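Local coordinates for protein yeast glycogen phosphorylase (Saccharomyces cerevisiae, PDB 1YGP) that belongs to the carbohydrate phosphorylase family of the GT-B clan and carries bound pyridoxal-5'-phosphate, at residues Lys556-Lys561 with Lys848-Leu853; Ile714-Thr719 with Tyr817-Asp822; Leu735-Val740 with Glu825-Thr830; Glu746-Ile751 with Val756-Asn761. All coordinates share one frame; numbering follows the deposited sequence.

Contact 1 (Lys556-Lys561 with Lys848-Leu853); sequences KYVEDK and KSVLSL
V558 meets the helical pair V850 and L851 with a single methyl, CG2, and the whole contact turns on that branch. Its nearest neighbour is V850, with V558 CG2 lying 3.6 Å from V850 CG1. L851 follows: its CD2 comes to 3.8 Å from V558 CG2. The two valines run past each other in opposite directions, whereas L851 crosses V558 at roughly a right angle, bringing its CD2 up against the same methyl. All of this is apolar van der Waals contact, and V558 supplies about half of the surface buried.

The torsions explain which branches meet. Both valines hold CG1 anti to their backbone N (chi1 175° in V558, 178° in V850), yet V558 reaches across with the branch beside its N and V850 with the anti one. L851 starts less well aimed, and it is the far end of the chain, at CD2, that closes on V558. One turn of the same helix, from K848 to S852, is tied twice at K848 O, by S852 N and S852 OG, which arrive from opposite faces of the carbonyl; the OG bond is 3.0 Å from S852 OG to K848 O.

The loop 556-561 runs directly into helix 562-584, with K561 as the N-cap residue. That helix also packs on V850, through F563, L564 and W567, and W567 NE1 shares S849 OG with G733 O. From its other flank helix 842-856 touches strand 735-739, where K848 and S852 rest on L735.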
loop_
_atom_site.group_PDB
_atom_site.type_symbol
_atom_site.label_atom_id
_atom_site.label_comp_id
_atom_site.label_asym_id
_atom_site.label_seq_id
_atom_site.Cartn_x
_atom_site.Cartn_y
_atom_site.Cartn_z
ATOM N N LYS A 556 6.386 -38.995 36.590
ATOM C CA LYS A 556 6.182 -39.355 37.982
ATOM C C LYS A 556 4.710 -39.176 38.377
ATOM O O LYS A 556 4.046 -40.057 38.939
ATOM C CB LYS A 556 7.057 -38.462 38.842
ATOM N N TYR A 557 4.142 -38.062 37.925
ATOM C CA TYR A 557 2.799 -37.675 38.297
ATOM C C TYR A 557 1.768 -38.388 37.453
ATOM O O TYR A 557 0.572 -38.109 37.605
ATOM C CB TYR A 557 2.604 -36.163 38.143
ATOM C CG TYR A 557 3.647 -35.310 38.855
ATOM C CD1 TYR A 557 4.900 -35.142 38.250
ATOM C CD2 TYR A 557 3.374 -34.702 40.085
ATOM C CE1 TYR A 557 5.886 -34.379 38.862
ATOM C CE2 TYR A 557 4.364 -33.925 40.702
ATOM C CZ TYR A 557 5.615 -33.772 40.084
ATOM O OH TYR A 557 6.627 -33.029 40.670
ATOM N N VAL A 558 2.179 -39.336 36.601
ATOM C CA VAL A 558 1.218 -40.056 35.780
ATOM C C VAL A 558 0.289 -40.896 36.644
ATOM O O VAL A 558 -0.916 -40.980 36.394
ATOM C CB VAL A 558 1.935 -40.978 34.766
ATOM C CG1 VAL A 558 0.937 -41.827 33.982
ATOM C CG2 VAL A 558 2.678 -40.111 33.756
ATOM N N GLU A 559 0.818 -41.476 37.717
ATOM C CA GLU A 559 0.039 -42.376 38.538
ATOM C C GLU A 559 -0.979 -41.703 39.445
ATOM O O GLU A 559 -1.771 -42.432 40.032
ATOM C CB GLU A 559 1.031 -43.208 39.344
ATOM C CG GLU A 559 0.504 -44.549 39.860
ATOM C CD GLU A 559 -0.018 -45.516 38.791
ATOM O OE1 GLU A 559 0.783 -46.257 38.210
ATOM O OE2 GLU A 559 -1.230 -45.536 38.553
ATOM N N ASP A 560 -1.102 -40.382 39.618
ATOM C CA ASP A 560 -2.031 -39.906 40.626
ATOM C C ASP A 560 -3.087 -38.830 40.429
ATOM O O ASP A 560 -2.936 -37.609 40.548
ATOM C CB ASP A 560 -1.210 -39.544 41.876
ATOM C CG ASP A 560 -1.120 -40.720 42.876
ATOM O OD1 ASP A 560 -0.191 -41.538 42.783
ATOM O OD2 ASP A 560 -1.994 -40.817 43.747
ATOM N N LYS A 561 -4.236 -39.476 40.255
ATOM C CA LYS A 561 -5.573 -38.911 40.168
ATOM C C LYS A 561 -5.876 -37.414 40.110
ATOM O O LYS A 561 -6.502 -36.986 39.137
ATOM C CB LYS A 561 -6.391 -39.492 41.317
ATOM N N LYS A 848 -1.645 -41.870 28.516
ATOM C CA LYS A 848 -1.003 -41.774 27.203
ATOM C C LYS A 848 -0.690 -40.329 26.822
ATOM O O LYS A 848 0.394 -40.009 26.330
ATOM C CB LYS A 848 -1.891 -42.358 26.132
ATOM C CG LYS A 848 -2.065 -43.854 26.321
ATOM C CD LYS A 848 -2.943 -44.441 25.234
ATOM C CE LYS A 848 -2.808 -45.936 25.347
ATOM N NZ LYS A 848 -3.416 -46.546 24.187
ATOM N N SER A 849 -1.625 -39.431 27.123
ATOM C CA SER A 849 -1.468 -38.009 26.895
ATOM C C SER A 849 -0.326 -37.401 27.726
ATOM O O SER A 849 0.533 -36.705 27.161
ATOM C CB SER A 849 -2.818 -37.377 27.208
ATOM O OG SER A 849 -2.835 -35.985 26.947
ATOM N N VAL A 850 -0.237 -37.665 29.048
ATOM C CA VAL A 850 0.815 -37.105 29.915
ATOM C C VAL A 850 2.160 -37.627 29.467
ATOM O O VAL A 850 3.124 -36.876 29.329
ATOM C CB VAL A 850 0.609 -37.483 31.403
ATOM C CG1 VAL A 850 1.738 -36.928 32.238
ATOM C CG2 VAL A 850 -0.665 -36.834 31.953
ATOM N N LEU A 851 2.249 -38.918 29.186
ATOM C CA LEU A 851 3.489 -39.467 28.703
ATOM C C LEU A 851 3.855 -38.867 27.357
ATOM O O LEU A 851 5.050 -38.589 27.179
ATOM C CB LEU A 851 3.348 -40.977 28.637
ATOM C CG LEU A 851 3.316 -41.617 30.024
ATOM C CD1 LEU A 851 2.980 -43.074 29.854
ATOM C CD2 LEU A 851 4.631 -41.385 30.766
ATOM N N SER A 852 2.920 -38.606 26.432
ATOM C CA SER A 852 3.230 -37.936 25.173
ATOM C C SER A 852 4.001 -36.645 25.423
ATOM O O SER A 852 5.149 -36.503 24.991
ATOM C CB SER A 852 1.944 -37.627 24.422
ATOM O OG SER A 852 1.432 -38.791 23.812
ATOM N N LEU A 853 3.401 -35.759 26.223
ATOM C CA LEU A 853 4.000 -34.504 26.657
ATOM C C LEU A 853 5.394 -34.635 27.219
ATOM O O LEU A 853 6.333 -33.940 26.841
ATOM C CB LEU A 853 3.176 -33.883 27.737
ATOM C CG LEU A 853 2.419 -32.673 27.398
ATOM C CD1 LEU A 853 3.388 -31.483 27.289
ATOM C CD2 LEU A 853 1.574 -33.008 26.185
#

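Contact 2 (Ile714-Thr719 with Tyr817-Asp822)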
loop_
_atom_site.group_PDB
_atom_site.type_symbol
_atom_site.label_atom_id
_atom_site.label_comp_id
_atom_site.label_asym_id
_atom_site.label_seq_id
_atom_site.Cartn_x
_atom_site.Cartn_y
_atom_site.Cartn_z
ATOM N N ILE A 714 -2.697 -40.522 8.498
ATOM C CA ILE A 714 -3.013 -41.717 7.741
ATOM C C ILE A 714 -2.644 -41.859 6.276
ATOM O O ILE A 714 -3.338 -42.588 5.568
ATOM C CB ILE A 714 -4.538 -41.965 7.911
ATOM C CG1 ILE A 714 -5.345 -40.814 7.329
ATOM C CG2 ILE A 714 -4.838 -42.148 9.403
ATOM C CD1 ILE A 714 -6.863 -40.962 7.517
ATOM N N SER A 715 -1.580 -41.211 5.792
ATOM C CA SER A 715 -1.111 -41.343 4.411
ATOM C C SER A 715 -0.718 -42.746 4.024
ATOM O O SER A 715 -0.380 -43.550 4.913
ATOM C CB SER A 715 0.097 -40.471 4.187
ATOM O OG SER A 715 -0.297 -39.123 4.023
ATOM N N THR A 716 -0.697 -43.079 2.731
ATOM C CA THR A 716 -0.295 -44.423 2.350
ATOM C C THR A 716 1.143 -44.648 2.835
ATOM O O THR A 716 1.948 -43.696 2.794
ATOM C CB THR A 716 -0.379 -44.578 0.847
ATOM O OG1 THR A 716 -1.606 -44.024 0.380
ATOM C CG2 THR A 716 -0.328 -46.049 0.494
ATOM N N ALA A 717 1.502 -45.836 3.361
ATOM C CA ALA A 717 2.846 -46.002 3.882
ATOM C C ALA A 717 3.945 -45.845 2.835
ATOM O O ALA A 717 3.912 -46.331 1.696
ATOM C CB ALA A 717 2.996 -47.347 4.508
ATOM N N GLY A 718 4.946 -45.092 3.250
ATOM C CA GLY A 718 6.029 -44.790 2.355
ATOM C C GLY A 718 5.895 -43.442 1.676
ATOM O O GLY A 718 6.815 -43.113 0.923
ATOM N N THR A 719 4.861 -42.617 1.928
ATOM C CA THR A 719 4.754 -41.336 1.233
ATOM C C THR A 719 5.161 -40.084 1.972
ATOM O O THR A 719 5.228 -39.035 1.335
ATOM C CB THR A 719 3.320 -41.092 0.740
ATOM O OG1 THR A 719 2.503 -41.130 1.899
ATOM C CG2 THR A 719 2.835 -42.108 -0.277
ATOM N N TYR A 817 -4.507 -47.207 -6.264
ATOM C CA TYR A 817 -3.123 -46.858 -6.020
ATOM C C TYR A 817 -2.806 -46.367 -4.608
ATOM O O TYR A 817 -1.656 -46.439 -4.223
ATOM C CB TYR A 817 -2.738 -45.813 -7.037
ATOM C CG TYR A 817 -1.248 -45.500 -7.102
ATOM C CD1 TYR A 817 -0.360 -46.401 -7.706
ATOM C CD2 TYR A 817 -0.769 -44.297 -6.582
ATOM C CE1 TYR A 817 1.003 -46.101 -7.801
ATOM C CE2 TYR A 817 0.590 -43.993 -6.672
ATOM C CZ TYR A 817 1.469 -44.890 -7.285
ATOM O OH TYR A 817 2.802 -44.545 -7.421
ATOM N N TYR A 818 -3.695 -45.854 -3.754
ATOM C CA TYR A 818 -3.289 -45.396 -2.429
ATOM C C TYR A 818 -3.697 -46.350 -1.330
ATOM O O TYR A 818 -3.799 -45.971 -0.154
ATOM C CB TYR A 818 -3.891 -44.037 -2.146
ATOM C CG TYR A 818 -3.402 -43.029 -3.156
ATOM C CD1 TYR A 818 -2.102 -42.557 -3.071
ATOM C CD2 TYR A 818 -4.245 -42.631 -4.194
ATOM C CE1 TYR A 818 -1.647 -41.680 -4.045
ATOM C CE2 TYR A 818 -3.785 -41.752 -5.172
ATOM C CZ TYR A 818 -2.490 -41.285 -5.079
ATOM O OH TYR A 818 -2.031 -40.379 -6.006
ATOM N N LEU A 819 -4.011 -47.593 -1.717
ATOM C CA LEU A 819 -4.338 -48.659 -0.788
ATOM C C LEU A 819 -5.458 -48.382 0.215
ATOM O O LEU A 819 -5.406 -48.812 1.374
ATOM C CB LEU A 819 -3.054 -49.072 -0.034
ATOM C CG LEU A 819 -1.927 -49.891 -0.680
ATOM C CD1 LEU A 819 -1.438 -49.244 -1.957
ATOM C CD2 LEU A 819 -0.738 -49.955 0.290
ATOM N N VAL A 820 -6.545 -47.746 -0.221
ATOM C CA VAL A 820 -7.674 -47.535 0.682
ATOM C C VAL A 820 -8.309 -48.879 1.070
ATOM O O VAL A 820 -8.534 -49.148 2.253
ATOM C CB VAL A 820 -8.740 -46.612 0.021
ATOM C CG1 VAL A 820 -10.030 -46.524 0.844
ATOM C CG2 VAL A 820 -8.161 -45.203 -0.052
ATOM N N SER A 821 -8.543 -49.758 0.089
ATOM C CA SER A 821 -9.154 -51.055 0.321
ATOM C C SER A 821 -8.379 -51.893 1.327
ATOM O O SER A 821 -8.946 -52.503 2.247
ATOM C CB SER A 821 -9.234 -51.850 -0.976
ATOM O OG SER A 821 -9.012 -51.104 -2.180
ATOM N N ASP A 822 -7.052 -51.801 1.173
ATOM C CA ASP A 822 -6.148 -52.633 1.955
ATOM C C ASP A 822 -6.161 -52.266 3.424
ATOM O O ASP A 822 -6.266 -53.121 4.316
ATOM C CB ASP A 822 -4.736 -52.506 1.400
ATOM C CG ASP A 822 -4.715 -52.837 -0.092
ATOM O OD1 ASP A 822 -4.694 -54.015 -0.456
ATOM O OD2 ASP A 822 -4.745 -51.906 -0.891
#
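Y818 O is the polar atom that draws T716 in. T716 OG1 donates to it at 3.0 Å, coming from above the carbonyl plane, 36° out of it, with a bent C=O...OG1 angle of 108°. R614 NH1 binds the same oxygen, so the carbonyl of a loop residue is gripped by two donors. With OG1 beside its own backbone N (chi1 -45°), T716 can point the hydroxyl at Y818 while CG2 swings toward L819; T716 CG2 sits 3.9 Å from L819 CD2. The hydroxyl also lies at the edge of the Y818 ring, near its plane, 3.8 Å from Y818 CD1, and a face of that ring is covered by Y817 CD2.

T716 is itself braced by a type II turn that runs to T719. Its O accepts both T719 N and T719 OG1, the latter in the carbonyl plane at 2.8 Å from T716 O. G718 takes the positive-phi corner of the turn, a conformation suited to glycine.

The turn follows strand 710-713 and leads on to helix 724-730. L819 is the N-cap of helix 820-840, and its side chain also packs on L769 and R770 of helix 763-775.

Contact 3 (Leu735-Val740 with Glu825-Thr830); sequences LIIGTV and ESYLAT
I737 pushes its CD1 methyl between Y827 and T830, and the tight part of the contact is confined to that spot. I737 CD1 is 3.8 Å from Y827 CE1 and meets the ring obliquely; the two side chains cross at about a right angle. On the T830 side the approach is I737 CD1 to T830 CG2, 3.9 Å. Extension accounts for the reach: CG1 is anti to the backbone N (chi1 175°) and the chain continues nearly straight (chi2 166°), carrying CD1 off the strand toward the helix. T830 turns its methyl to I737 and gives OG1 to S826 O at 2.8 Å from T830 OG1, so the polar half of the threonine is spent on its own helix.

The arrangement is a helix laid on the face of a parallel beta-sheet, as expected in a Rossmann-like half of a GT-B protein: strand 735-739 runs between 710-713 and 757-759, and helix 820-840 covers them. Y827 OH bonds E712 OE1 on the first of these neighbours, and F759 on the second meets the Y827 ring.

Round the helix from this buried side the fit gives way to solvent. L828 starts away from the strand and is partly exposed, while E825 and A829 are exposed; E825 OE2 bonds S783 OG.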
loop_
_atom_site.group_PDB
_atom_site.type_symbol
_atom_site.label_atom_id
_atom_site.label_comp_id
_atom_site.label_asym_id
_atom_site.label_seq_id
_atom_site.Cartn_x
_atom_site.Cartn_y
_atom_site.Cartn_z
ATOM N N LEU A 735 -3.589 -37.791 20.889
ATOM C CA LEU A 735 -3.064 -39.085 20.486
ATOM C C LEU A 735 -3.119 -39.227 18.966
ATOM O O LEU A 735 -3.910 -38.550 18.315
ATOM C CB LEU A 735 -3.859 -40.167 21.212
ATOM C CG LEU A 735 -3.858 -40.209 22.770
ATOM C CD1 LEU A 735 -4.260 -41.610 23.187
ATOM C CD2 LEU A 735 -2.481 -39.983 23.390
ATOM N N ILE A 736 -2.280 -40.048 18.340
ATOM C CA ILE A 736 -2.147 -40.181 16.891
ATOM C C ILE A 736 -2.784 -41.516 16.505
ATOM O O ILE A 736 -2.560 -42.510 17.220
ATOM C CB ILE A 736 -0.646 -40.273 16.431
ATOM C CG1 ILE A 736 0.192 -39.116 16.977
ATOM C CG2 ILE A 736 -0.583 -40.353 14.919
ATOM C CD1 ILE A 736 -0.169 -37.668 16.633
ATOM N N ILE A 737 -3.591 -41.538 15.433
ATOM C CA ILE A 737 -3.945 -42.790 14.782
ATOM C C ILE A 737 -3.191 -42.601 13.466
ATOM O O ILE A 737 -3.417 -41.619 12.744
ATOM C CB ILE A 737 -5.501 -42.987 14.533
ATOM C CG1 ILE A 737 -5.671 -44.287 13.730
ATOM C CG2 ILE A 737 -6.158 -41.814 13.818
ATOM C CD1 ILE A 737 -7.115 -44.827 13.674
ATOM N N GLY A 738 -2.239 -43.450 13.107
ATOM C CA GLY A 738 -1.476 -43.191 11.911
ATOM C C GLY A 738 -0.868 -44.423 11.295
ATOM O O GLY A 738 -0.904 -45.531 11.848
ATOM N N THR A 739 -0.346 -44.176 10.104
ATOM C CA THR A 739 0.337 -45.183 9.343
ATOM C C THR A 739 1.786 -45.184 9.782
ATOM O O THR A 739 2.293 -44.182 10.306
ATOM C CB THR A 739 0.269 -44.862 7.894
ATOM O OG1 THR A 739 -0.930 -44.178 7.627
ATOM C CG2 THR A 739 0.266 -46.141 7.102
ATOM N N VAL A 740 2.504 -46.285 9.587
ATOM C CA VAL A 740 3.881 -46.366 10.055
ATOM C C VAL A 740 4.783 -45.845 8.943
ATOM O O VAL A 740 5.364 -46.523 8.092
ATOM C CB VAL A 740 4.139 -47.856 10.506
ATOM C CG1 VAL A 740 3.599 -48.859 9.497
ATOM C CG2 VAL A 740 5.634 -48.012 10.766
ATOM N N GLU A 825 -10.146 -52.137 6.712
ATOM C CA GLU A 825 -10.502 -52.935 7.868
ATOM C C GLU A 825 -9.638 -52.700 9.095
ATOM O O GLU A 825 -10.148 -52.649 10.213
ATOM C CB GLU A 825 -10.470 -54.400 7.451
ATOM C CG GLU A 825 -11.840 -54.883 6.959
ATOM C CD GLU A 825 -12.935 -54.689 8.008
ATOM O OE1 GLU A 825 -12.825 -55.251 9.105
ATOM O OE2 GLU A 825 -13.890 -53.959 7.732
ATOM N N SER A 826 -8.339 -52.490 8.880
ATOM C CA SER A 826 -7.380 -52.239 9.934
ATOM C C SER A 826 -7.730 -50.899 10.552
ATOM O O SER A 826 -7.829 -50.804 11.781
ATOM C CB SER A 826 -5.986 -52.229 9.314
ATOM O OG SER A 826 -4.866 -52.031 10.184
ATOM N N TYR A 827 -7.967 -49.874 9.723
ATOM C CA TYR A 827 -8.359 -48.541 10.164
ATOM C C TYR A 827 -9.590 -48.594 11.066
ATOM O O TYR A 827 -9.602 -48.061 12.186
ATOM C CB TYR A 827 -8.627 -47.689 8.926
ATOM C CG TYR A 827 -9.049 -46.264 9.237
ATOM C CD1 TYR A 827 -8.172 -45.403 9.905
ATOM C CD2 TYR A 827 -10.311 -45.822 8.856
ATOM C CE1 TYR A 827 -8.556 -44.101 10.196
ATOM C CE2 TYR A 827 -10.698 -44.518 9.141
ATOM C CZ TYR A 827 -9.820 -43.670 9.813
ATOM O OH TYR A 827 -10.213 -42.393 10.161
ATOM N N LEU A 828 -10.641 -49.247 10.604
ATOM C CA LEU A 828 -11.821 -49.419 11.425
ATOM C C LEU A 828 -11.537 -50.177 12.740
ATOM O O LEU A 828 -12.025 -49.765 13.809
ATOM C CB LEU A 828 -12.862 -50.153 10.619
ATOM C CG LEU A 828 -13.340 -49.532 9.327
ATOM C CD1 LEU A 828 -14.340 -50.483 8.702
ATOM C CD2 LEU A 828 -13.966 -48.177 9.576
ATOM N N ALA A 829 -10.707 -51.222 12.737
ATOM C CA ALA A 829 -10.371 -51.950 13.949
ATOM C C ALA A 829 -9.669 -51.094 14.990
ATOM O O ALA A 829 -9.981 -51.119 16.183
ATOM C CB ALA A 829 -9.464 -53.107 13.624
ATOM N N THR A 830 -8.739 -50.264 14.547
ATOM C CA THR A 830 -8.034 -49.358 15.434
ATOM C C THR A 830 -9.025 -48.337 15.973
ATOM O O THR A 830 -8.913 -47.896 17.121
ATOM C CB THR A 830 -6.947 -48.629 14.679
ATOM O OG1 THR A 830 -6.286 -49.559 13.825
ATOM C CG2 THR A 830 -5.968 -48.001 15.643
#

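Contact 4 (Glu746-Ile751 with Val756-Asn761)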
loop_
_atom_site.group_PDB
_atom_site.type_symbol
_atom_site.label_atom_id
_atom_site.label_comp_id
_atom_site.label_asym_id
_atom_site.label_seq_id
_atom_site.Cartn_x
_atom_site.Cartn_y
_atom_site.Cartn_z
ATOM N N GLU A 746 9.353 -41.751 14.193
ATOM C CA GLU A 746 10.113 -41.134 15.270
ATOM C C GLU A 746 9.297 -40.721 16.480
ATOM O O GLU A 746 9.837 -40.818 17.591
ATOM C CB GLU A 746 10.873 -39.929 14.761
ATOM C CG GLU A 746 12.151 -40.541 14.278
ATOM C CD GLU A 746 13.002 -39.695 13.352
ATOM O OE1 GLU A 746 12.722 -39.690 12.147
ATOM O OE2 GLU A 746 13.962 -39.087 13.835
ATOM N N ILE A 747 8.027 -40.292 16.318
ATOM C CA ILE A 747 7.134 -40.023 17.458
ATOM C C ILE A 747 7.098 -41.306 18.298
ATOM O O ILE A 747 7.367 -41.267 19.501
ATOM C CB ILE A 747 5.645 -39.726 17.062
ATOM C CG1 ILE A 747 5.503 -38.546 16.099
ATOM C CG2 ILE A 747 4.870 -39.489 18.334
ATOM C CD1 ILE A 747 6.219 -37.289 16.560
ATOM N N THR A 748 6.841 -42.457 17.653
ATOM C CA THR A 748 6.727 -43.750 18.312
ATOM C C THR A 748 7.973 -44.119 19.088
ATOM O O THR A 748 7.857 -44.520 20.242
ATOM C CB THR A 748 6.402 -44.795 17.253
ATOM O OG1 THR A 748 5.128 -44.405 16.743
ATOM C CG2 THR A 748 6.341 -46.211 17.765
ATOM N N ARG A 749 9.147 -43.953 18.494
ATOM C CA ARG A 749 10.406 -44.185 19.177
ATOM C C ARG A 749 10.456 -43.396 20.485
ATOM O O ARG A 749 10.482 -43.985 21.559
ATOM C CB ARG A 749 11.535 -43.751 18.260
ATOM C CG ARG A 749 12.949 -43.921 18.761
ATOM C CD ARG A 749 13.884 -43.206 17.801
ATOM N NE ARG A 749 13.841 -41.768 18.020
ATOM C CZ ARG A 749 14.295 -40.882 17.124
ATOM N NH1 ARG A 749 14.818 -41.270 15.961
ATOM N NH2 ARG A 749 14.218 -39.580 17.398
ATOM N N GLU A 750 10.373 -42.069 20.409
ATOM C CA GLU A 750 10.445 -41.184 21.557
ATOM C C GLU A 750 9.379 -41.376 22.611
ATOM O O GLU A 750 9.718 -41.411 23.792
ATOM C CB GLU A 750 10.360 -39.747 21.116
ATOM C CG GLU A 750 11.534 -39.320 20.277
ATOM C CD GLU A 750 12.813 -39.248 21.077
ATOM O OE1 GLU A 750 12.828 -38.523 22.079
ATOM O OE2 GLU A 750 13.781 -39.901 20.691
ATOM N N ILE A 751 8.088 -41.469 22.276
ATOM C CA ILE A 751 7.078 -41.556 23.323
ATOM C C ILE A 751 6.655 -42.986 23.617
ATOM O O ILE A 751 5.926 -43.216 24.585
ATOM C CB ILE A 751 5.807 -40.721 22.976
ATOM C CG1 ILE A 751 5.041 -41.337 21.831
ATOM C CG2 ILE A 751 6.225 -39.298 22.622
ATOM C CD1 ILE A 751 3.610 -40.787 21.795
ATOM N N VAL A 756 0.737 -44.821 20.740
ATOM C CA VAL A 756 0.252 -44.339 19.452
ATOM C C VAL A 756 -0.637 -45.442 18.884
ATOM O O VAL A 756 -0.446 -46.594 19.272
ATOM C CB VAL A 756 1.429 -44.020 18.432
ATOM C CG1 VAL A 756 2.279 -42.866 18.939
ATOM C CG2 VAL A 756 2.343 -45.208 18.265
ATOM N N PHE A 757 -1.617 -45.162 18.015
ATOM C CA PHE A 757 -2.480 -46.181 17.436
ATOM C C PHE A 757 -2.055 -46.332 15.996
ATOM O O PHE A 757 -2.446 -45.515 15.159
ATOM C CB PHE A 757 -3.937 -45.766 17.475
ATOM C CG PHE A 757 -4.471 -45.649 18.887
ATOM C CD1 PHE A 757 -4.207 -44.508 19.647
ATOM C CD2 PHE A 757 -5.214 -46.687 19.423
ATOM C CE1 PHE A 757 -4.689 -44.413 20.951
ATOM C CE2 PHE A 757 -5.692 -46.583 20.724
ATOM C CZ PHE A 757 -5.433 -45.453 21.488
ATOM N N LEU A 758 -1.191 -47.299 15.687
ATOM C CA LEU A 758 -0.719 -47.454 14.329
ATOM C C LEU A 758 -1.494 -48.562 13.653
ATOM O O LEU A 758 -2.044 -49.421 14.343
ATOM C CB LEU A 758 0.751 -47.749 14.367
ATOM C CG LEU A 758 1.590 -46.670 15.060
ATOM C CD1 LEU A 758 3.014 -47.178 15.279
ATOM C CD2 LEU A 758 1.540 -45.393 14.235
ATOM N N PHE A 759 -1.607 -48.545 12.333
ATOM C CA PHE A 759 -2.357 -49.547 11.609
ATOM C C PHE A 759 -1.842 -49.530 10.178
ATOM O O PHE A 759 -0.900 -48.799 9.831
ATOM C CB PHE A 759 -3.828 -49.210 11.611
ATOM C CG PHE A 759 -4.179 -48.009 10.727
ATOM C CD1 PHE A 759 -3.929 -46.709 11.178
ATOM C CD2 PHE A 759 -4.729 -48.209 9.450
ATOM C CE1 PHE A 759 -4.221 -45.624 10.350
ATOM C CE2 PHE A 759 -5.015 -47.117 8.636
ATOM C CZ PHE A 759 -4.762 -45.826 9.081
ATOM N N GLY A 760 -2.547 -50.320 9.363
ATOM C CA GLY A 760 -2.342 -50.362 7.929
ATOM C C GLY A 760 -1.045 -51.014 7.535
ATOM O O GLY A 760 -0.207 -51.423 8.347
ATOM N N ASN A 761 -0.901 -51.127 6.228
ATOM C CA ASN A 761 0.299 -51.734 5.699
ATOM C C ASN A 761 1.500 -50.844 5.831
ATOM O O ASN A 761 1.431 -49.617 5.920
ATOM C CB ASN A 761 0.155 -52.091 4.230
ATOM C CG ASN A 761 -0.774 -53.278 4.069
ATOM O OD1 ASN A 761 -1.982 -53.175 4.260
ATOM N ND2 ASN A 761 -0.290 -54.438 3.673
#
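V756 and T748 bury the most surface here, their side chains crossing at about a right angle. T748 brings its OG1 against a methyl of V756, with T748 OG1 3.3 Å from V756 CG2. This is plain contact, since the hydroxyl's polar partner is N744 O, one turn back in the same helix. The other V756 branch serves I751: V756 CG1 is 3.8 Å from I751 CD1. With CG1 anti to its carbonyl carbon and CG2 between that carbon and the backbone N (chi1 -65°), V756 spreads its two methyls over two residues of the helix. I747 adds a looser touch at V756 CG1.

L758, two residues on, reaches T748 tip to tip, its CD1 3.8 Å from T748 OG1. T748 thus touches both V756 and L758, which point at the helix, whereas F757 between them points to other partners.

Away from the strand, R749 knits the helix surface together. Its NE forms a salt bridge to E750 OE2, using the anti lone pair of that oxygen, and NH1 forms a second salt bridge, to E746 OE2, whose hydrogen bond is weak.

Helix 743-751 is the connection of a beta-alpha-beta unit, strand 735-739 to strand 757-759, and the latter is the edge strand of the parallel sheet within the chain. I751 also packs on S852 and N855 of helix 842-856, while F757 and F759 lean on helix 820-840.

In the fold
All four contacts belong to the half of the chain built on the six-stranded parallel sheet. Contact 1 closes the longest loop and encloses the others; contacts 2 and 3 interleave along the chain, and contact 4 is nested inside both. Contacts 3 and 4 are closest, centres about 10 Å apart, joined by backbone bonds between strands 735-739 and 757-759. The centres of contacts 2 and 3, which share helix 820-840, are about 12 Å apart. Those of contacts 1 and 2 are about 33 Å apart, at opposite ends of the group. Helix 743-751 packs on V756 and L758, and helix 820-840 on F757 and F759, layering the sheet near the pyridoxal-5'-phosphate, about 10 Å from the side chain of I747.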